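Long-range contacts in protein CT_858 (Chlamydia trachomatis, PDB 3DOR), which is the mature form of the secreted chlamydial protease CPAF and probably cleaves proteins as a serine-type endopeptidase: residues Gly419-Asn424 with Pro436-Gly441; Val392-Ala397 with Val407-Ala412. One frame throughout, in Å; residues are numbered along the deposited sequence.

Contact 1: Gly419-Asn424 with Pro436-Gly441. With SO4 (sulfate ion), chain P.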
loop_
_atom_site.group_PDB
_atom_site.type_symbol
_atom_site.label_atom_id
_atom_site.label_comp_id
_atom_site.label_asym_id
_atom_site.label_seq_id
_atom_site.Cartn_x
_atom_site.Cartn_y
_atom_site.Cartn_z
ATOM N N GLY B 419 4.862 21.008 9.170
ATOM C CA GLY B 419 5.926 20.168 9.698
ATOM C C GLY B 419 6.353 20.603 11.089
ATOM O O GLY B 419 6.459 19.778 11.998
ATOM N N ARG B 420 6.590 21.901 11.264
ATOM C CA ARG B 420 7.005 22.418 12.563
ATOM C C ARG B 420 5.991 22.156 13.663
ATOM O O ARG B 420 6.368 21.798 14.780
ATOM C CB ARG B 420 7.245 23.922 12.499
ATOM C CG ARG B 420 8.342 24.351 11.564
ATOM C CD ARG B 420 8.405 25.864 11.538
ATOM N NE ARG B 420 8.982 26.340 10.291
ATOM C CZ ARG B 420 8.405 27.240 9.505
ATOM N NH1 ARG B 420 7.231 27.759 9.848
ATOM N NH2 ARG B 420 9.001 27.621 8.380
ATOM N N GLN B 421 4.706 22.344 13.365
ATOM C CA GLN B 421 3.681 22.145 14.389
ATOM C C GLN B 421 3.583 20.688 14.806
ATOM O O GLN B 421 3.371 20.388 15.982
ATOM C CB GLN B 421 2.318 22.646 13.907
ATOM C CG GLN B 421 2.245 24.147 13.674
ATOM C CD GLN B 421 0.878 24.575 13.164
ATOM O OE1 GLN B 421 -0.145 24.324 13.812
ATOM N NE2 GLN B 421 0.851 25.224 12.001
ATOM N N VAL B 422 3.728 19.780 13.848
ATOM C CA VAL B 422 3.682 18.360 14.163
ATOM C C VAL B 422 4.898 18.001 15.023
ATOM O O VAL B 422 4.767 17.341 16.054
ATOM C CB VAL B 422 3.675 17.492 12.881
ATOM C CG1 VAL B 422 3.786 16.009 13.237
ATOM C CG2 VAL B 422 2.384 17.733 12.117
ATOM N N LEU B 423 6.077 18.451 14.605
ATOM C CA LEU B 423 7.299 18.172 15.359
ATOM C C LEU B 423 7.212 18.772 16.763
ATOM O O LEU B 423 7.690 18.184 17.731
ATOM C CB LEU B 423 8.517 18.753 14.638
ATOM C CG LEU B 423 8.922 18.104 13.314
ATOM C CD1 LEU B 423 10.039 18.923 12.669
ATOM C CD2 LEU B 423 9.377 16.662 13.561
ATOM N N ASN B 424 6.595 19.947 16.863
ATOM C CA ASN B 424 6.450 20.622 18.146
ATOM C C ASN B 424 5.513 19.823 19.058
ATOM O O ASN B 424 5.789 19.656 20.246
ATOM C CB ASN B 424 5.920 22.044 17.937
ATOM C CG ASN B 424 6.096 22.920 19.165
ATOM O OD1 ASN B 424 7.214 23.131 19.637
ATOM N ND2 ASN B 424 4.988 23.431 19.694
ATOM N N PRO B 436 -5.258 21.768 17.652
ATOM C CA PRO B 436 -5.627 21.843 16.235
ATOM C C PRO B 436 -4.552 22.348 15.271
ATOM O O PRO B 436 -3.928 23.394 15.469
ATOM C CB PRO B 436 -6.898 22.707 16.244
ATOM C CG PRO B 436 -6.753 23.534 17.477
ATOM C CD PRO B 436 -6.180 22.558 18.483
ATOM N N ILE B 437 -4.347 21.566 14.218
ATOM C CA ILE B 437 -3.368 21.863 13.183
ATOM C C ILE B 437 -4.068 21.689 11.833
ATOM O O ILE B 437 -4.694 20.663 11.584
ATOM C CB ILE B 437 -2.177 20.874 13.265
ATOM C CG1 ILE B 437 -1.513 20.975 14.644
ATOM C CG2 ILE B 437 -1.184 21.146 12.141
ATOM C CD1 ILE B 437 -0.336 20.041 14.823
ATOM N N PRO B 438 -3.973 22.688 10.945
ATOM C CA PRO B 438 -4.642 22.520 9.651
ATOM C C PRO B 438 -3.951 21.492 8.767
ATOM O O PRO B 438 -2.726 21.383 8.764
ATOM C CB PRO B 438 -4.621 23.928 9.057
ATOM C CG PRO B 438 -3.392 24.529 9.631
ATOM C CD PRO B 438 -3.355 24.020 11.062
ATOM N N LEU B 439 -4.741 20.725 8.028
ATOM C CA LEU B 439 -4.173 19.716 7.147
ATOM C C LEU B 439 -3.262 20.434 6.162
ATOM O O LEU B 439 -3.584 21.532 5.705
ATOM C CB LEU B 439 -5.287 18.963 6.417
ATOM C CG LEU B 439 -6.266 18.241 7.346
ATOM C CD1 LEU B 439 -7.367 17.537 6.538
ATOM C CD2 LEU B 439 -5.495 17.233 8.175
ATOM N N PHE B 440 -2.118 19.821 5.865
ATOM C CA PHE B 440 -1.127 20.392 4.955
ATOM C C PHE B 440 -0.720 21.793 5.392
ATOM O O PHE B 440 -0.028 22.502 4.662
ATOM C CB PHE B 440 -1.662 20.447 3.519
ATOM C CG PHE B 440 -2.008 19.098 2.943
ATOM C CD1 PHE B 440 -3.328 18.668 2.891
ATOM C CD2 PHE B 440 -1.011 18.255 2.471
ATOM C CE1 PHE B 440 -3.653 17.420 2.377
ATOM C CE2 PHE B 440 -1.322 16.999 1.954
ATOM C CZ PHE B 440 -2.648 16.582 1.908
ATOM N N GLY B 441 -1.152 22.188 6.586
ATOM C CA GLY B 441 -0.822 23.510 7.086
ATOM C C GLY B 441 -1.648 24.648 6.503
ATOM O O GLY B 441 -1.470 25.789 6.907
HETATM S S SO4 P . 4.776 27.958 12.897
HETATM O O1 SO4 P . 3.404 27.467 13.278
HETATM O O2 SO4 P . 4.751 28.375 11.454
HETATM O O3 SO4 P . 5.174 29.163 13.705
HETATM O O4 SO4 P . 5.740 26.848 13.161
HETATM O O HOH W 1 -2.600 25.689 14.133
#
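Gln-421, on helix 409-428, and Ile-437, in the loop that comes back along that helix before strand 444-445, point at each other and slide past in opposite directions, so each lies alongside the other. The glutamine is extended, with CG anti to its carbonyl carbon (chi1 -65°) and the chain straight at chi2 (179°). Ile-437 is drawn out likewise, CG1 beside its own backbone N. Its tip therefore reaches the root of the glutamine, with Ile-437 CD1 3.8 Å from Gln-421 CB, and the glutamine's amide end comes down at the fork of the isoleucine, Gln-421 OE1 lying 3.7 Å from Ile-437 CG2. Val-422, which also touches Ala-378 of helix 372-384, comes alongside the CD1 methyl of Ile-437, with CG2 of Val-422 4.5 Å from it. Phe-418 and Cys-425 of helix 409-428 also touch Ile-437, whose backbone is hydrogen-bonded to His-366 of strand 361-368.

No direct hydrogen bond spans the two segments; one water does the bridging. It donates to Gln-421 OE1 at 2.8 Å and to Pro-436 O at 3.0 Å. The other end of the amide, NE2, is hydrogen-bonded to Ser-417 OG one turn earlier, which fixes the rotation of the group. A sulfate, probably from the crystallisation liquor, is hydrogen-bonded to Ser-417 and lies at the edge of the Arg-420 guanidinium, where Arg-420 NH1 makes a weak, bent bond to O2 (3.0 Å, 123°).

Gln-421 thus covers a buried isoleucine with both its CB and the flank of its amide oxygen, while that oxygen and NE2 keep their polar partners, the water and Ser-417. The nearby arginine and Ser-417 would probably favour an anion here, as the bound sulfate suggests.

Contact 2: Val392-Ala397 with Val407-Ala412; sequences VESRLA and VDLQVA
Ser-394 presses its CB and OG into the start of helix 409-428, over the backbone of Asp-408 and Leu-409. Its OG lies 3.3 Å from Leu-409 CA and 3.5 Å from Ala-412 CB, a close fit. With OG beside its own backbone N (chi1 -58°), the hydroxyl turns back along helix 391-398 and is hydrogen-bonded to O of Thr-390, the residue just before that helix, so the buried hydroxyl has a polar partner there.

Beside it Val-407 points at helix 391-398. Its CG1, anti to the backbone N, rests against the Ser-394 carbonyl, with Val-407 CG1 3.6 Å from Ser-394 O and 3.8 Å from Ser-394 CB.

Arg-395 closes the margin. Its chain bends at chi3 (-106°), one guanidinium face has Val-392 CA above it, toward the rim, and NE donates at 2.6 Å to a water that in turn donates to Val-407 O at 2.9 Å. Asp-408 stands at the N-cap position without a capping bond from its side chain; Leu-409 N is instead hydrogen-bonded to OD1 of Asn-391, at the start of the other helix.

Together these contacts join helix 391-398 to the start of helix 409-428, a helix-connection-helix unit whose connection carries the short strands 401-402 and 405-406, within the S41 peptidase region.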
loop_
_atom_site.group_PDB
_atom_site.type_symbol
_atom_site.label_atom_id
_atom_site.label_comp_id
_atom_site.label_asym_id
_atom_site.label_seq_id
_atom_site.Cartn_x
_atom_site.Cartn_y
_atom_site.Cartn_z
ATOM N N VAL B 392 8.390 30.402 -8.020
ATOM C CA VAL B 392 8.929 29.467 -9.007
ATOM C C VAL B 392 9.544 28.269 -8.295
ATOM O O VAL B 392 9.419 27.133 -8.744
ATOM C CB VAL B 392 10.005 30.132 -9.900
ATOM C CG1 VAL B 392 10.498 29.137 -10.939
ATOM C CG2 VAL B 392 9.431 31.357 -10.587
ATOM N N GLU B 393 10.208 28.535 -7.177
ATOM C CA GLU B 393 10.835 27.485 -6.380
ATOM C C GLU B 393 9.769 26.525 -5.852
ATOM O O GLU B 393 9.938 25.311 -5.881
ATOM C CB GLU B 393 11.590 28.116 -5.210
ATOM C CG GLU B 393 13.075 27.839 -5.212
ATOM C CD GLU B 393 13.895 29.079 -4.918
ATOM O OE1 GLU B 393 14.706 29.460 -5.786
ATOM O OE2 GLU B 393 13.733 29.674 -3.830
ATOM N N SER B 394 8.667 27.085 -5.372
ATOM C CA SER B 394 7.567 26.287 -4.854
ATOM C C SER B 394 7.004 25.384 -5.953
ATOM O O SER B 394 6.805 24.186 -5.750
ATOM C CB SER B 394 6.464 27.206 -4.328
ATOM O OG SER B 394 6.969 28.059 -3.317
ATOM N N ARG B 395 6.751 25.961 -7.120
ATOM C CA ARG B 395 6.209 25.185 -8.228
ATOM C C ARG B 395 7.147 24.068 -8.653
ATOM O O ARG B 395 6.699 22.993 -9.058
ATOM C CB ARG B 395 5.900 26.093 -9.417
ATOM C CG ARG B 395 4.566 26.810 -9.310
ATOM C CD ARG B 395 4.366 27.747 -10.485
ATOM N NE ARG B 395 4.544 29.135 -10.084
ATOM C CZ ARG B 395 5.318 30.005 -10.718
ATOM N NH1 ARG B 395 5.996 29.632 -11.795
ATOM N NH2 ARG B 395 5.414 31.250 -10.268
ATOM N N LEU B 396 8.449 24.310 -8.561
ATOM C CA LEU B 396 9.418 23.282 -8.932
ATOM C C LEU B 396 9.405 22.126 -7.930
ATOM O O LEU B 396 9.453 20.952 -8.308
ATOM C CB LEU B 396 10.829 23.876 -9.009
ATOM C CG LEU B 396 11.959 22.862 -9.226
ATOM C CD1 LEU B 396 11.637 21.972 -10.424
ATOM C CD2 LEU B 396 13.277 23.594 -9.445
ATOM N N ALA B 397 9.333 22.458 -6.650
ATOM C CA ALA B 397 9.331 21.439 -5.610
ATOM C C ALA B 397 8.009 20.677 -5.464
ATOM O O ALA B 397 7.998 19.467 -5.216
ATOM C CB ALA B 397 9.705 22.081 -4.272
ATOM N N VAL B 407 -0.204 26.064 -6.608
ATOM C CA VAL B 407 0.973 26.116 -5.745
ATOM C C VAL B 407 1.577 27.518 -5.701
ATOM O O VAL B 407 1.770 28.167 -6.732
ATOM C CB VAL B 407 2.050 25.086 -6.177
ATOM C CG1 VAL B 407 3.372 25.353 -5.447
ATOM C CG2 VAL B 407 1.558 23.673 -5.849
ATOM N N ASP B 408 1.878 27.948 -4.480
ATOM C CA ASP B 408 2.418 29.270 -4.170
ATOM C C ASP B 408 3.541 29.174 -3.151
ATOM O O ASP B 408 3.819 28.105 -2.630
ATOM C CB ASP B 408 1.311 30.115 -3.529
ATOM C CG ASP B 408 1.030 31.356 -4.292
ATOM O OD1 ASP B 408 0.136 32.122 -3.874
ATOM O OD2 ASP B 408 1.711 31.562 -5.317
ATOM N N LEU B 409 4.164 30.309 -2.854
ATOM C CA LEU B 409 5.197 30.347 -1.830
ATOM C C LEU B 409 4.373 30.191 -0.543
ATOM O O LEU B 409 4.803 29.567 0.426
ATOM C CB LEU B 409 5.904 31.707 -1.822
ATOM C CG LEU B 409 7.426 31.767 -1.618
ATOM C CD1 LEU B 409 7.775 33.138 -1.058
ATOM C CD2 LEU B 409 7.912 30.673 -0.672
ATOM N N GLN B 410 3.175 30.769 -0.561
ATOM C CA GLN B 410 2.256 30.701 0.572
ATOM C C GLN B 410 1.979 29.240 0.900
ATOM O O GLN B 410 1.931 28.845 2.064
ATOM C CB GLN B 410 0.941 31.416 0.234
ATOM C CG GLN B 410 -0.143 31.289 1.310
ATOM C CD GLN B 410 0.347 31.685 2.702
ATOM O OE1 GLN B 410 1.128 30.963 3.336
ATOM N NE2 GLN B 410 -0.108 32.838 3.182
ATOM N N VAL B 411 1.808 28.443 -0.145
ATOM C CA VAL B 411 1.552 27.024 0.013
ATOM C C VAL B 411 2.783 26.352 0.612
ATOM O O VAL B 411 2.664 25.555 1.550
ATOM C CB VAL B 411 1.178 26.385 -1.347
ATOM C CG1 VAL B 411 1.190 24.872 -1.248
ATOM C CG2 VAL B 411 -0.211 26.874 -1.771
ATOM N N ALA B 412 3.960 26.684 0.088
ATOM C CA ALA B 412 5.203 26.109 0.599
ATOM C C ALA B 412 5.353 26.473 2.072
ATOM O O ALA B 412 5.701 25.631 2.891
ATOM C CB ALA B 412 6.405 26.622 -0.203
HETATM O O HOH W 2 3.319 30.215 -8.060
#

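Followed from the N terminus, the chain reaches helix 391-398, then two short strands, and contact 2 closes this excursion as helix 409-428 begins. The chain then climbs that helix, leaves it at residue 428 and doubles back, and contact 1 closes this second loop where 436-441 lies beside 419-424. The two closures follow in series and neither nest nor cross. They use different parts of one long helix, with centres about 18 Å apart and nearest atoms about 5 Å apart, without touching. Helix 409-428 is thereby tied near its start to helix 391-398 and farther along to the loop that is hydrogen-bonded to strand 361-368.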